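Local coordinates for nitrogenase molybdenum-iron protein alpha chain (Clostridium pasteurianum, PDB 4WES) that forms the alpha subunit of the nitrogenase component that, with electrons delivered at the cost of ATP, reduces dinitrogen to ammonia at an iron-molybdenum cofactor, at residues 350-355 and 428-433. Sequence-based numbering, arbitrary orientation. Where two conformers were deposited one is given.
Sequences TYMNML and GGMMKE
In the domain built on the five-stranded mixed sheet, helix 352-357 meets the short, weakly bonded helix 430-433 beside strand 361-367, through Met-352 and Glu-433, whose CA atoms lie 8.0 Å apart. No direct hydrogen bond joins the segments; a methionine pair and one bridging water do the work, and 178 Å² of surface is buried between them. The two thioether chains cross at about a right angle. Met-352 is extended (chi2 179°, chi3 170°), which carries its methyl across to Met-430, where CE lies 3.7 Å from SD; Met-352 SD is 4.0 Å from Met-430 CG. Met-430 instead bends at its last torsion (chi3 73°). Both methionines also touch Ala-365 of the strand, so the pair packs against it. The side chain of Met-430 is about 10 Å from the iron-molybdenum cluster, so the contact is near the cofactor but not among its ligands. Toward the more exposed side the contact turns polar. Glu-433 brings OE2 within 3.8 Å of Met-352 CB, while its other oxygen, OE1, is hydrogen-bonded to NE2 of His-349. Asn-353 is held by ND2 to the carbonyl oxygen of Ile-287. One water links the two polar side chains and the backbone: it accepts from Asn-353 N (2.9 Å) and from Asn-353 ND2 (3.0 Å). The same water donates to Glu-433 OE2, with its oxygen 2.7 Å from that carboxylate atom.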
loop_
_atom_site.group_PDB
_atom_site.type_symbol
_atom_site.label_atom_id
_atom_site.label_comp_id
_atom_site.label_asym_id
_atom_site.label_seq_id
_atom_site.Cartn_x
_atom_site.Cartn_y
_atom_site.Cartn_z
ATOM N N THR A 350 -33.097 -13.491 -18.329
ATOM C CA THR A 350 -32.462 -14.768 -17.994
ATOM C C THR A 350 -32.144 -14.924 -16.499
ATOM O O THR A 350 -32.069 -16.046 -16.026
ATOM C CB THR A 350 -31.265 -15.030 -18.898
ATOM O OG1 THR A 350 -30.369 -13.944 -18.768
ATOM C CG2 THR A 350 -31.704 -15.245 -20.318
ATOM N N TYR A 351 -31.946 -13.807 -15.772
ATOM C CA TYR A 351 -31.712 -13.870 -14.330
ATOM C C TYR A 351 -32.980 -14.067 -13.473
ATOM O O TYR A 351 -32.885 -14.286 -12.269
ATOM C CB TYR A 351 -30.886 -12.637 -13.857
ATOM C CG TYR A 351 -29.412 -12.882 -14.081
ATOM C CD1 TYR A 351 -28.620 -13.305 -13.034
ATOM C CD2 TYR A 351 -28.827 -12.729 -15.330
ATOM C CE1 TYR A 351 -27.300 -13.627 -13.237
ATOM C CE2 TYR A 351 -27.483 -13.041 -15.557
ATOM C CZ TYR A 351 -26.711 -13.488 -14.507
ATOM O OH TYR A 351 -25.411 -13.868 -14.666
ATOM N N MET A 352 -34.155 -13.979 -14.087
ATOM C CA MET A 352 -35.389 -14.002 -13.294
ATOM C C MET A 352 -35.599 -15.309 -12.553
ATOM O O MET A 352 -36.064 -15.295 -11.398
ATOM C CB MET A 352 -36.589 -13.729 -14.195
ATOM C CG MET A 352 -36.723 -12.253 -14.521
ATOM S SD MET A 352 -38.108 -11.923 -15.614
ATOM C CE MET A 352 -38.143 -10.136 -15.526
ATOM N N ASN A 353 -35.334 -16.459 -13.186
ATOM C CA ASN A 353 -35.659 -17.707 -12.514
ATOM C C ASN A 353 -34.795 -17.953 -11.276
ATOM O O ASN A 353 -35.260 -18.548 -10.309
ATOM C CB ASN A 353 -35.619 -18.906 -13.472
ATOM C CG ASN A 353 -34.205 -19.408 -13.786
ATOM O OD1 ASN A 353 -33.647 -20.222 -13.060
ATOM N ND2 ASN A 353 -33.621 -18.928 -14.858
ATOM N N MET A 354 -33.562 -17.435 -11.303
ATOM C CA MET A 354 -32.670 -17.567 -10.165
ATOM C C MET A 354 -33.215 -16.739 -9.003
ATOM O O MET A 354 -33.338 -17.225 -7.866
ATOM C CB MET A 354 -31.263 -17.144 -10.568
ATOM C CG MET A 354 -30.277 -17.292 -9.429
ATOM S SD MET A 354 -28.596 -17.584 -9.931
ATOM C CE MET A 354 -28.286 -16.224 -11.067
ATOM N N LEU A 355 -33.576 -15.486 -9.265
ATOM C CA LEU A 355 -34.171 -14.659 -8.209
ATOM C C LEU A 355 -35.434 -15.297 -7.642
ATOM O O LEU A 355 -35.635 -15.315 -6.418
ATOM C CB LEU A 355 -34.460 -13.264 -8.733
ATOM C CG LEU A 355 -33.206 -12.445 -9.062
ATOM C CD1 LEU A 355 -33.591 -11.109 -9.658
ATOM C CD2 LEU A 355 -32.324 -12.233 -7.850
ATOM N N GLY A 428 -40.260 -17.249 -26.034
ATOM C CA GLY A 428 -41.500 -16.667 -25.511
ATOM C C GLY A 428 -41.414 -15.238 -25.045
ATOM O O GLY A 428 -42.444 -14.596 -24.877
ATOM N N GLY A 429 -40.209 -14.751 -24.747
ATOM C CA GLY A 429 -40.017 -13.378 -24.323
ATOM C C GLY A 429 -40.151 -13.195 -22.825
ATOM O O GLY A 429 -40.616 -14.079 -22.087
ATOM N N MET A 430 -39.735 -12.034 -22.355
ATOM C CA MET A 430 -39.637 -11.780 -20.917
ATOM C C MET A 430 -40.981 -11.620 -20.229
ATOM O O MET A 430 -41.161 -12.100 -19.113
ATOM C CB MET A 430 -38.764 -10.553 -20.703
ATOM C CG MET A 430 -38.576 -10.188 -19.229
ATOM S SD MET A 430 -37.258 -9.000 -18.949
ATOM C CE MET A 430 -38.008 -7.486 -19.561
ATOM N N MET A 431 -41.924 -10.938 -20.879
ATOM C CA MET A 431 -43.189 -10.623 -20.227
ATOM C C MET A 431 -43.896 -11.914 -19.729
ATOM O O MET A 431 -44.486 -11.938 -18.640
ATOM C CB MET A 431 -44.057 -9.806 -21.197
ATOM C CG MET A 431 -45.101 -8.891 -20.576
ATOM S SD MET A 431 -45.886 -7.996 -21.928
ATOM C CE MET A 431 -44.726 -6.692 -22.416
ATOM N N LYS A 432 -43.845 -12.973 -20.542
ATOM C CA LYS A 432 -44.527 -14.224 -20.211
ATOM C C LYS A 432 -44.087 -14.742 -18.860
ATOM O O LYS A 432 -44.894 -15.351 -18.131
ATOM C CB LYS A 432 -44.293 -15.295 -21.259
ATOM C CG LYS A 432 -45.367 -15.376 -22.324
ATOM C CD LYS A 432 -44.830 -15.028 -23.699
ATOM C CE LYS A 432 -45.509 -15.744 -24.852
ATOM N NZ LYS A 432 -44.693 -15.490 -26.060
ATOM N N GLU A 433 -42.819 -14.525 -18.518
ATOM C CA GLU A 433 -42.270 -15.074 -17.288
ATOM C C GLU A 433 -42.592 -14.231 -16.060
ATOM O O GLU A 433 -42.513 -14.718 -14.940
ATOM C CB GLU A 433 -40.750 -15.237 -17.450
ATOM C CG GLU A 433 -40.084 -16.000 -16.321
ATOM C CD GLU A 433 -38.774 -16.639 -16.711
ATOM O OE1 GLU A 433 -38.586 -16.933 -17.900
ATOM O OE2 GLU A 433 -37.978 -16.865 -15.788
HETATM O O HOH W 1 -35.252 -16.696 -16.074
#